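Long-range contacts in serine protease pet (Escherichia coli, PDB 4OM9), which acts as a secreted serine protease and enterotoxin of enteroaggregative Escherichia coli, an autotransporter passenger that probably cleaves the cytoskeletal protein alpha-fodrin inside host cells: residues A[293-299]-A[313-319]; A[318-324]-A[344-350]; A[266-272]-A[301-307]. One frame throughout, in Å; residues are numbered along the deposited sequence.

Interaction 1 (A[293-299]-A[313-319]); sequences KDLVFSG and YGGFIFD
Phe297 drives the edge of its ring into the face of Phe316, a T-shaped pair with planes at 75° in which Phe297 CE2 comes within 3.4 Å of Phe316 CD1, off-centre toward the rim. The same ring lies alongside Phe318, pointing the same way; Phe297 CD2 sits 3.7 Å from Phe318 CE2, and the planes are inclined at 33°. With CG anti to its own carbonyl carbon (chi1 -60°), Phe297 is laid beside its backbone N, where it can reach both neighbours and complete an aromatic cluster. Leu295 adds CD1 at the edge of the Phe316 ring. Flat, bulky rings suit this buried face, because they fill the interior from one strand to the next without polar groups to satisfy.

On the opposite face of the sheet, the branched Val296 and Ile317 lie side by side, and Ile317 CD1 rests against the carboxylate of Asp294. Asp294 OD1 accepts from Gly315 N at 3.2 Å through its anti lone pair, while OD2 forms a salt bridge with Arg106, so the buried charge is met on both oxygens. Glycine at 314 lets the strands come close, Gly314 CA lying 3.4 Å from Lys293 O.

Behind the side chains stands a parallel ladder. Leu295 N donates to Gly315 O, Ile317 N to Leu295 O in a nearly straight bond, and Phe297 N to Ile317 O at 2.8 Å. Past a weak bond from Asp319 N to Phe297 O, the carboxylate of Asp319 continues the pairing: Gly299 N reaches Asp319 OD2 at 3.2 Å from above its plane, while OD1 has a partner in Tyr324.

Within the parallel sheet, strand 294-298 runs between strands 258-262 and 316-318, and 341-343 follows beyond; Ile303 of strand 301-305 packs against Phe297 and Phe318.

Interaction 2 (A[318-324]-A[344-350]); sequences FDENKKY and GKGSTVD
Ser347 OG sits inside the bend of 319-322 and meets its backbone at several points. Lys322 N donates to it at 2.7 Å with an angle of 165°, and Asp319 O lies 2.9 Å from the same OG, close enough to accept its proton, though another acceptor competes. Serine suits this buried site because its short hydroxyl can both accept and donate within the bend, where chi1 of -83° places OG. Next to it, Asn321 N is satisfied by Lys345 O at 2.9 Å, and a water links Glu320 OE2 to Lys345 N on the exposed flank. Gly346, with positive phi, suits the third position of the type II turn from Gly344 to Ser347, while Gly344 brings its CA within 3.5 Å of Asp319 O.

Beyond the bend the backbones pair in parallel: Thr348 N to Lys322 O, Tyr324 N to Thr348 O, and Asp350 N to Tyr324 O at 2.7 Å. Tyr324 OH donates to Asp319 OD1 at 2.7 Å and also bonds to Gly300 N, so this phenol ties the bend to the preceding coil. On the buried side Val349 CG2 stands over the centre of the Phe318 ring, 3.7 Å from its centroid, a CH-pi contact. Bends of successive coils packed together, carrying the chain from one parallel sheet to the next, belong to the right-handed beta-helix of autotransporter passengers.

Interaction 3 (A[266-272]-A[301-307]); sequences NTATIGG and GKISLKE
Thr269 and Ser304 lie abreast on two parallel strands of a beta-helix, neighbouring rungs of one sheet whose axes pass 4.7 Å apart. The inward face is buried and dry. Ile270 bridges two residues of the next rung, its CD1 lying 4.1 Å from Ile303 CG2 and its CB 4.0 Å from Leu305 CD1; branched aliphatic chains suit such an interior. The ladder between the strands is regular, Ala268 N reaching Lys302 O at 2.8 Å and Ser304 N reaching Ala268 O.

The outward face is wetter and less regular. One water joins Thr269 OG1 to Ser304 OG, small hydroxyls that can share it between the strands. Lys302 runs extended beside Thr267, its ammonium passing beyond the threonine. Lys306 instead bends at chi2 and chi3, carrying its CD across Thr269 CG2 at about a right angle; at 3.5 Å this contact is close although it lies at the surface. Gly271 CA passes 3.9 Å from Lys306 CD. At the end of the strand Glu307, extended beyond CG, reaches across to Gly272, its OE2 accepting Gly272 N at 2.8 Å, met 55° out of the carboxylate plane.

From the N terminus, the chain first lays down 266-272, and interaction 3 closes when 301-307 returns beside it one coil later. Before that return, 293-299 has opened interaction 1, which 313-319 completes, so the two contacts cross: their segments alternate along the chain. Interaction 2 comes in series after both, sharing Phe318 and Asp319 with interaction 1 and ending at 344-350. Interactions 1 and 3 belong to different sheets of the beta-helix, joined inside by Leu295 against Ile270. Interaction 2 starts at the end of strand 316-318, turns the corner and enters the sheet of interaction 3, where 323-328 neighbours 301-305.

Interaction 1 (A[293-299]-A[313-319])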
loop_
_atom_site.group_PDB
_atom_site.type_symbol
_atom_site.label_atom_id
_atom_site.label_comp_id
_atom_site.label_asym_id
_atom_site.label_seq_id
_atom_site.Cartn_x
_atom_site.Cartn_y
_atom_site.Cartn_z
ATOM N N LYS A 293 -36.958 -27.372 -10.867
ATOM C CA LYS A 293 -36.498 -26.181 -11.559
ATOM C C LYS A 293 -36.202 -25.031 -10.596
ATOM O O LYS A 293 -36.515 -25.113 -9.405
ATOM C CB LYS A 293 -37.544 -25.753 -12.578
ATOM C CG LYS A 293 -37.916 -26.898 -13.508
ATOM C CD LYS A 293 -38.814 -26.445 -14.628
ATOM C CE LYS A 293 -39.517 -27.637 -15.246
ATOM N NZ LYS A 293 -40.093 -27.203 -16.520
ATOM N N ASP A 294 -35.586 -23.965 -11.098
ATOM C CA ASP A 294 -35.524 -22.731 -10.324
ATOM C C ASP A 294 -36.909 -22.097 -10.349
ATOM O O ASP A 294 -37.609 -22.136 -11.370
ATOM C CB ASP A 294 -34.473 -21.753 -10.874
ATOM C CG ASP A 294 -33.078 -22.349 -10.909
ATOM O OD1 ASP A 294 -32.619 -22.880 -9.868
ATOM O OD2 ASP A 294 -32.442 -22.306 -12.000
ATOM N N LEU A 295 -37.317 -21.531 -9.221
ATOM C CA LEU A 295 -38.507 -20.714 -9.212
ATOM C C LEU A 295 -38.066 -19.302 -9.528
ATOM O O LEU A 295 -37.439 -18.634 -8.706
ATOM C CB LEU A 295 -39.236 -20.787 -7.870
ATOM C CG LEU A 295 -39.619 -22.199 -7.444
ATOM C CD1 LEU A 295 -40.490 -22.194 -6.159
ATOM C CD2 LEU A 295 -40.338 -22.918 -8.578
ATOM N N VAL A 296 -38.392 -18.856 -10.733
ATOM C CA VAL A 296 -37.963 -17.556 -11.222
ATOM C C VAL A 296 -39.108 -16.574 -11.044
ATOM O O VAL A 296 -40.043 -16.546 -11.853
ATOM C CB VAL A 296 -37.534 -17.629 -12.689
ATOM C CG1 VAL A 296 -36.981 -16.298 -13.160
ATOM C CG2 VAL A 296 -36.495 -18.724 -12.870
ATOM N N PHE A 297 -39.021 -15.786 -9.971
ATOM C CA PHE A 297 -40.080 -14.876 -9.555
ATOM C C PHE A 297 -40.013 -13.550 -10.283
ATOM O O PHE A 297 -38.940 -13.025 -10.507
ATOM C CB PHE A 297 -40.001 -14.630 -8.046
ATOM C CG PHE A 297 -40.138 -15.878 -7.222
ATOM C CD1 PHE A 297 -41.359 -16.538 -7.138
ATOM C CD2 PHE A 297 -39.056 -16.387 -6.528
ATOM C CE1 PHE A 297 -41.497 -17.678 -6.379
ATOM C CE2 PHE A 297 -39.185 -17.534 -5.765
ATOM C CZ PHE A 297 -40.409 -18.186 -5.696
ATOM N N SER A 298 -41.166 -13.000 -10.639
ATOM C CA SER A 298 -41.189 -11.710 -11.318
ATOM C C SER A 298 -42.388 -10.881 -10.884
ATOM O O SER A 298 -43.385 -11.420 -10.419
ATOM C CB SER A 298 -41.194 -11.903 -12.835
ATOM O OG SER A 298 -42.260 -12.742 -13.226
ATOM N N GLY A 299 -42.266 -9.565 -11.017
ATOM C CA GLY A 299 -43.352 -8.650 -10.724
ATOM C C GLY A 299 -43.379 -8.107 -9.307
ATOM O O GLY A 299 -44.145 -7.194 -9.008
ATOM N N TYR A 313 -32.604 -29.415 -6.194
ATOM C CA TYR A 313 -31.546 -28.790 -6.986
ATOM C C TYR A 313 -31.941 -27.393 -7.464
ATOM O O TYR A 313 -31.106 -26.634 -7.932
ATOM C CB TYR A 313 -31.193 -29.681 -8.179
ATOM C CG TYR A 313 -30.594 -31.021 -7.811
ATOM C CD1 TYR A 313 -29.591 -31.113 -6.865
ATOM C CD2 TYR A 313 -31.025 -32.194 -8.420
ATOM C CE1 TYR A 313 -29.027 -32.330 -6.523
ATOM C CE2 TYR A 313 -30.458 -33.421 -8.085
ATOM C CZ TYR A 313 -29.454 -33.473 -7.130
ATOM O OH TYR A 313 -28.871 -34.676 -6.778
ATOM N N GLY A 314 -33.216 -27.049 -7.347
ATOM C CA GLY A 314 -33.672 -25.705 -7.678
ATOM C C GLY A 314 -33.397 -24.698 -6.558
ATOM O O GLY A 314 -33.082 -25.095 -5.439
ATOM N N GLY A 315 -33.516 -23.406 -6.871
ATOM C CA GLY A 315 -33.447 -22.332 -5.899
ATOM C C GLY A 315 -34.252 -21.113 -6.326
ATOM O O GLY A 315 -34.931 -21.153 -7.354
ATOM N N PHE A 316 -34.161 -20.031 -5.553
ATOM C CA PHE A 316 -34.917 -18.806 -5.825
ATOM C C PHE A 316 -34.180 -17.827 -6.719
ATOM O O PHE A 316 -33.044 -17.437 -6.435
ATOM C CB PHE A 316 -35.279 -18.079 -4.520
ATOM C CG PHE A 316 -36.347 -18.755 -3.707
ATOM C CD1 PHE A 316 -37.109 -19.783 -4.239
ATOM C CD2 PHE A 316 -36.604 -18.337 -2.400
ATOM C CE1 PHE A 316 -38.105 -20.396 -3.484
ATOM C CE2 PHE A 316 -37.595 -18.945 -1.627
ATOM C CZ PHE A 316 -38.350 -19.970 -2.170
ATOM N N ILE A 317 -34.841 -17.396 -7.784
ATOM C CA ILE A 317 -34.271 -16.393 -8.657
ATOM C C ILE A 317 -35.252 -15.251 -8.783
ATOM O O ILE A 317 -36.421 -15.469 -9.075
ATOM C CB ILE A 317 -33.936 -16.965 -10.047
ATOM C CG1 ILE A 317 -32.851 -18.042 -9.942
ATOM C CG2 ILE A 317 -33.531 -15.847 -11.020
ATOM C CD1 ILE A 317 -32.392 -18.623 -11.340
ATOM N N PHE A 318 -34.770 -14.032 -8.561
ATOM C CA PHE A 318 -35.617 -12.848 -8.559
ATOM C C PHE A 318 -35.220 -11.915 -9.678
ATOM O O PHE A 318 -34.041 -11.794 -9.982
ATOM C CB PHE A 318 -35.519 -12.115 -7.219
ATOM C CG PHE A 318 -36.078 -12.885 -6.070
ATOM C CD1 PHE A 318 -35.294 -13.792 -5.383
ATOM C CD2 PHE A 318 -37.399 -12.712 -5.683
ATOM C CE1 PHE A 318 -35.825 -14.505 -4.331
ATOM C CE2 PHE A 318 -37.923 -13.420 -4.641
ATOM C CZ PHE A 318 -37.140 -14.314 -3.964
ATOM N N ASP A 319 -36.201 -11.244 -10.274
ATOM C CA ASP A 319 -35.931 -10.310 -11.361
ATOM C C ASP A 319 -35.388 -8.998 -10.810
ATOM O O ASP A 319 -35.009 -8.923 -9.641
ATOM C CB ASP A 319 -37.194 -10.070 -12.197
ATOM C CG ASP A 319 -38.312 -9.448 -11.394
ATOM O OD1 ASP A 319 -38.230 -9.462 -10.153
ATOM O OD2 ASP A 319 -39.280 -8.947 -11.999
#

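Interaction 2 (A[318-324]-A[344-350])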
loop_
_atom_site.group_PDB
_atom_site.type_symbol
_atom_site.label_atom_id
_atom_site.label_comp_id
_atom_site.label_asym_id
_atom_site.label_seq_id
_atom_site.Cartn_x
_atom_site.Cartn_y
_atom_site.Cartn_z
ATOM N N PHE A 318 -34.770 -14.032 -8.561
ATOM C CA PHE A 318 -35.617 -12.848 -8.559
ATOM C C PHE A 318 -35.220 -11.915 -9.678
ATOM O O PHE A 318 -34.041 -11.794 -9.982
ATOM C CB PHE A 318 -35.519 -12.115 -7.219
ATOM C CG PHE A 318 -36.078 -12.885 -6.070
ATOM C CD1 PHE A 318 -35.294 -13.792 -5.383
ATOM C CD2 PHE A 318 -37.399 -12.712 -5.683
ATOM C CE1 PHE A 318 -35.825 -14.505 -4.331
ATOM C CE2 PHE A 318 -37.923 -13.420 -4.641
ATOM C CZ PHE A 318 -37.140 -14.314 -3.964
ATOM N N ASP A 319 -36.201 -11.244 -10.274
ATOM C CA ASP A 319 -35.931 -10.310 -11.361
ATOM C C ASP A 319 -35.388 -8.998 -10.810
ATOM O O ASP A 319 -35.009 -8.923 -9.641
ATOM C CB ASP A 319 -37.194 -10.070 -12.197
ATOM C CG ASP A 319 -38.312 -9.448 -11.394
ATOM O OD1 ASP A 319 -38.230 -9.462 -10.153
ATOM O OD2 ASP A 319 -39.280 -8.947 -11.999
ATOM N N GLU A 320 -35.361 -7.963 -11.646
ATOM C CA GLU A 320 -34.710 -6.700 -11.295
ATOM C C GLU A 320 -35.683 -5.620 -10.826
ATOM O O GLU A 320 -36.854 -5.639 -11.185
ATOM C CB GLU A 320 -33.907 -6.178 -12.491
ATOM C CG GLU A 320 -32.866 -7.153 -13.003
ATOM C CD GLU A 320 -32.157 -6.650 -14.249
ATOM O OE1 GLU A 320 -32.790 -5.931 -15.049
ATOM O OE2 GLU A 320 -30.961 -6.970 -14.430
ATOM N N ASN A 321 -35.181 -4.686 -10.020
ATOM C CA ASN A 321 -35.932 -3.499 -9.604
ATOM C C ASN A 321 -37.281 -3.787 -8.928
ATOM O O ASN A 321 -38.230 -3.020 -9.095
ATOM C CB ASN A 321 -36.175 -2.567 -10.804
ATOM C CG ASN A 321 -34.881 -2.147 -11.505
ATOM O OD1 ASN A 321 -33.931 -1.675 -10.868
ATOM N ND2 ASN A 321 -34.842 -2.327 -12.826
ATOM N N LYS A 322 -37.375 -4.871 -8.160
ATOM C CA LYS A 322 -38.633 -5.175 -7.477
ATOM C C LYS A 322 -38.452 -5.512 -5.996
ATOM O O LYS A 322 -37.386 -5.937 -5.566
ATOM C CB LYS A 322 -39.358 -6.330 -8.176
ATOM C CG LYS A 322 -39.592 -6.118 -9.661
ATOM C CD LYS A 322 -40.649 -5.070 -9.936
ATOM C CE LYS A 322 -40.789 -4.849 -11.439
ATOM N NZ LYS A 322 -42.088 -4.218 -11.829
ATOM N N LYS A 323 -39.521 -5.323 -5.233
ATOM C CA LYS A 323 -39.552 -5.642 -3.808
ATOM C C LYS A 323 -40.296 -6.964 -3.534
ATOM O O LYS A 323 -41.396 -7.174 -4.015
ATOM C CB LYS A 323 -40.204 -4.489 -3.035
ATOM C CG LYS A 323 -40.301 -4.708 -1.534
ATOM C CD LYS A 323 -38.946 -5.099 -0.940
ATOM C CE LYS A 323 -38.788 -4.591 0.486
ATOM N NZ LYS A 323 -39.766 -5.161 1.437
ATOM N N TYR A 324 -39.669 -7.848 -2.762
ATOM C CA TYR A 324 -40.244 -9.140 -2.389
ATOM C C TYR A 324 -40.175 -9.383 -0.888
ATOM O O TYR A 324 -39.236 -8.951 -0.223
ATOM C CB TYR A 324 -39.514 -10.287 -3.087
ATOM C CG TYR A 324 -39.695 -10.343 -4.580
ATOM C CD1 TYR A 324 -38.841 -9.642 -5.431
ATOM C CD2 TYR A 324 -40.702 -11.118 -5.145
ATOM C CE1 TYR A 324 -38.996 -9.704 -6.805
ATOM C CE2 TYR A 324 -40.864 -11.188 -6.513
ATOM C CZ TYR A 324 -40.013 -10.479 -7.341
ATOM O OH TYR A 324 -40.185 -10.540 -8.699
ATOM N N GLY A 344 -31.814 -10.234 -8.604
ATOM C CA GLY A 344 -31.503 -9.288 -9.651
ATOM C C GLY A 344 -31.184 -7.893 -9.162
ATOM O O GLY A 344 -31.597 -7.477 -8.072
ATOM N N LYS A 345 -30.428 -7.178 -9.988
ATOM C CA LYS A 345 -30.044 -5.793 -9.748
ATOM C C LYS A 345 -31.244 -4.904 -9.387
ATOM O O LYS A 345 -32.286 -4.955 -10.044
ATOM C CB LYS A 345 -29.323 -5.247 -10.992
ATOM C CG LYS A 345 -29.022 -3.762 -10.960
ATOM C CD LYS A 345 -28.388 -3.301 -12.260
ATOM C CE LYS A 345 -26.871 -3.383 -12.204
ATOM N NZ LYS A 345 -26.267 -2.260 -11.425
ATOM N N GLY A 346 -31.098 -4.105 -8.330
ATOM C CA GLY A 346 -32.119 -3.129 -7.962
ATOM C C GLY A 346 -33.314 -3.691 -7.200
ATOM O O GLY A 346 -34.288 -2.982 -6.932
ATOM N N SER A 347 -33.233 -4.970 -6.850
ATOM C CA SER A 347 -34.283 -5.630 -6.098
ATOM C C SER A 347 -33.903 -5.857 -4.646
ATOM O O SER A 347 -32.732 -6.021 -4.314
ATOM C CB SER A 347 -34.646 -6.973 -6.744
ATOM O OG SER A 347 -35.573 -6.797 -7.807
ATOM N N THR A 348 -34.913 -5.874 -3.787
ATOM C CA THR A 348 -34.724 -6.245 -2.396
ATOM C C THR A 348 -35.691 -7.359 -1.978
ATOM O O THR A 348 -36.902 -7.268 -2.190
ATOM C CB THR A 348 -34.914 -5.033 -1.457
ATOM O OG1 THR A 348 -33.877 -4.070 -1.700
ATOM C CG2 THR A 348 -34.872 -5.479 -0.001
ATOM N N VAL A 349 -35.131 -8.407 -1.382
ATOM C CA VAL A 349 -35.910 -9.502 -0.834
ATOM C C VAL A 349 -35.887 -9.517 0.702
ATOM O O VAL A 349 -34.871 -9.863 1.310
ATOM C CB VAL A 349 -35.395 -10.855 -1.341
ATOM C CG1 VAL A 349 -36.242 -11.957 -0.772
ATOM C CG2 VAL A 349 -35.408 -10.894 -2.867
ATOM N N ASP A 350 -37.009 -9.159 1.326
ATOM C CA ASP A 350 -37.103 -9.250 2.780
ATOM C C ASP A 350 -37.231 -10.711 3.173
ATOM O O ASP A 350 -38.213 -11.392 2.862
ATOM C CB ASP A 350 -38.262 -8.419 3.325
ATOM C CG ASP A 350 -37.990 -6.935 3.236
ATOM O OD1 ASP A 350 -36.813 -6.546 3.070
ATOM O OD2 ASP A 350 -38.941 -6.150 3.322
HETATM O O HOH W 1 -29.147 -8.221 -12.504
#

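Interaction 3 (A[266-272]-A[301-307])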
loop_
_atom_site.group_PDB
_atom_site.type_symbol
_atom_site.label_atom_id
_atom_site.label_comp_id
_atom_site.label_asym_id
_atom_site.label_seq_id
_atom_site.Cartn_x
_atom_site.Cartn_y
_atom_site.Cartn_z
ATOM N N ASN A 266 -48.838 -9.571 -6.113
ATOM C CA ASN A 266 -49.786 -10.344 -5.335
ATOM C C ASN A 266 -49.052 -11.213 -4.328
ATOM O O ASN A 266 -47.960 -10.860 -3.868
ATOM C CB ASN A 266 -50.673 -11.182 -6.242
ATOM C CG ASN A 266 -51.512 -10.329 -7.171
ATOM O OD1 ASN A 266 -52.384 -9.584 -6.720
ATOM N ND2 ASN A 266 -51.251 -10.426 -8.474
ATOM N N THR A 267 -49.657 -12.338 -3.973
ATOM C CA THR A 267 -49.073 -13.218 -2.976
ATOM C C THR A 267 -49.034 -14.627 -3.511
ATOM O O THR A 267 -50.054 -15.169 -3.886
ATOM C CB THR A 267 -49.867 -13.220 -1.662
ATOM O OG1 THR A 267 -50.064 -11.875 -1.202
ATOM C CG2 THR A 267 -49.120 -14.024 -0.612
ATOM N N ALA A 268 -47.860 -15.229 -3.543
ATOM C CA ALA A 268 -47.754 -16.595 -4.003
ATOM C C ALA A 268 -47.560 -17.497 -2.806
ATOM O O ALA A 268 -46.579 -17.357 -2.071
ATOM C CB ALA A 268 -46.610 -16.752 -4.983
ATOM N N THR A 269 -48.492 -18.425 -2.618
ATOM C CA THR A 269 -48.447 -19.323 -1.475
ATOM C C THR A 269 -47.908 -20.681 -1.905
ATOM O O THR A 269 -48.337 -21.228 -2.915
ATOM C CB THR A 269 -49.843 -19.461 -0.830
ATOM O OG1 THR A 269 -50.194 -18.221 -0.194
ATOM C CG2 THR A 269 -49.852 -20.564 0.198
ATOM N N ILE A 270 -46.954 -21.218 -1.151
ATOM C CA ILE A 270 -46.233 -22.411 -1.585
ATOM C C ILE A 270 -46.277 -23.540 -0.577
ATOM O O ILE A 270 -45.900 -23.360 0.578
ATOM C CB ILE A 270 -44.734 -22.119 -1.875
ATOM C CG1 ILE A 270 -44.575 -20.897 -2.774
ATOM C CG2 ILE A 270 -44.058 -23.340 -2.491
ATOM C CD1 ILE A 270 -43.132 -20.741 -3.340
ATOM N N GLY A 271 -46.699 -24.714 -1.036
ATOM C CA GLY A 271 -46.747 -25.895 -0.198
ATOM C C GLY A 271 -47.429 -27.053 -0.905
ATOM O O GLY A 271 -48.243 -26.847 -1.809
ATOM N N GLY A 272 -47.079 -28.273 -0.508
ATOM C CA GLY A 272 -47.748 -29.462 -1.012
ATOM C C GLY A 272 -47.450 -29.704 -2.476
ATOM O O GLY A 272 -48.242 -30.315 -3.191
ATOM N N GLY A 301 -43.861 -8.755 -5.029
ATOM C CA GLY A 301 -44.959 -9.348 -4.289
ATOM C C GLY A 301 -44.525 -10.142 -3.080
ATOM O O GLY A 301 -43.387 -10.050 -2.638
ATOM N N LYS A 302 -45.440 -10.927 -2.533
ATOM C CA LYS A 302 -45.142 -11.675 -1.328
ATOM C C LYS A 302 -45.116 -13.155 -1.625
ATOM O O LYS A 302 -45.883 -13.646 -2.440
ATOM C CB LYS A 302 -46.162 -11.364 -0.225
ATOM C CG LYS A 302 -45.967 -12.174 1.062
ATOM C CD LYS A 302 -47.137 -11.983 2.032
ATOM C CE LYS A 302 -47.108 -13.007 3.154
ATOM N NZ LYS A 302 -48.171 -12.766 4.183
ATOM N N ILE A 303 -44.201 -13.847 -0.966
ATOM C CA ILE A 303 -44.052 -15.286 -1.066
ATOM C C ILE A 303 -44.318 -15.872 0.303
ATOM O O ILE A 303 -43.588 -15.578 1.245
ATOM C CB ILE A 303 -42.628 -15.691 -1.535
ATOM C CG1 ILE A 303 -42.395 -15.275 -2.987
ATOM C CG2 ILE A 303 -42.396 -17.194 -1.372
ATOM C CD1 ILE A 303 -41.034 -15.644 -3.508
ATOM N N SER A 304 -45.354 -16.688 0.433
ATOM C CA SER A 304 -45.647 -17.285 1.730
ATOM C C SER A 304 -45.512 -18.800 1.732
ATOM O O SER A 304 -46.075 -19.476 0.881
ATOM C CB SER A 304 -47.052 -16.907 2.189
ATOM O OG SER A 304 -47.301 -17.467 3.461
ATOM N N LEU A 305 -44.788 -19.324 2.716
ATOM C CA LEU A 305 -44.575 -20.764 2.843
ATOM C C LEU A 305 -45.451 -21.347 3.962
ATOM O O LEU A 305 -45.396 -20.862 5.105
ATOM C CB LEU A 305 -43.096 -21.056 3.119
ATOM C CG LEU A 305 -42.133 -21.264 1.949
ATOM C CD1 LEU A 305 -42.431 -20.313 0.811
ATOM C CD2 LEU A 305 -40.706 -21.123 2.421
ATOM N N LYS A 306 -46.251 -22.373 3.628
ATOM C CA LYS A 306 -47.111 -23.054 4.602
ATOM C C LYS A 306 -46.388 -24.171 5.332
ATOM O O LYS A 306 -46.943 -24.808 6.221
ATOM C CB LYS A 306 -48.345 -23.662 3.925
ATOM C CG LYS A 306 -48.964 -22.829 2.835
ATOM C CD LYS A 306 -49.426 -23.717 1.679
ATOM C CE LYS A 306 -50.829 -24.240 1.855
ATOM N NZ LYS A 306 -51.236 -25.029 0.663
ATOM N N GLU A 307 -45.161 -24.438 4.924
ATOM C CA GLU A 307 -44.412 -25.561 5.455
ATOM C C GLU A 307 -42.985 -25.399 4.978
ATOM O O GLU A 307 -42.692 -24.507 4.186
ATOM C CB GLU A 307 -45.005 -26.899 4.973
ATOM C CG GLU A 307 -45.190 -26.951 3.458
ATOM C CD GLU A 307 -45.839 -28.239 2.951
ATOM O OE1 GLU A 307 -46.686 -28.827 3.662
ATOM O OE2 GLU A 307 -45.504 -28.658 1.822
HETATM O O HOH W 2 -50.420 -17.789 2.911
HETATM O O HOH W 3 -49.929 -23.903 -2.330
HETATM O O HOH W 4 -43.320 -24.810 1.865
#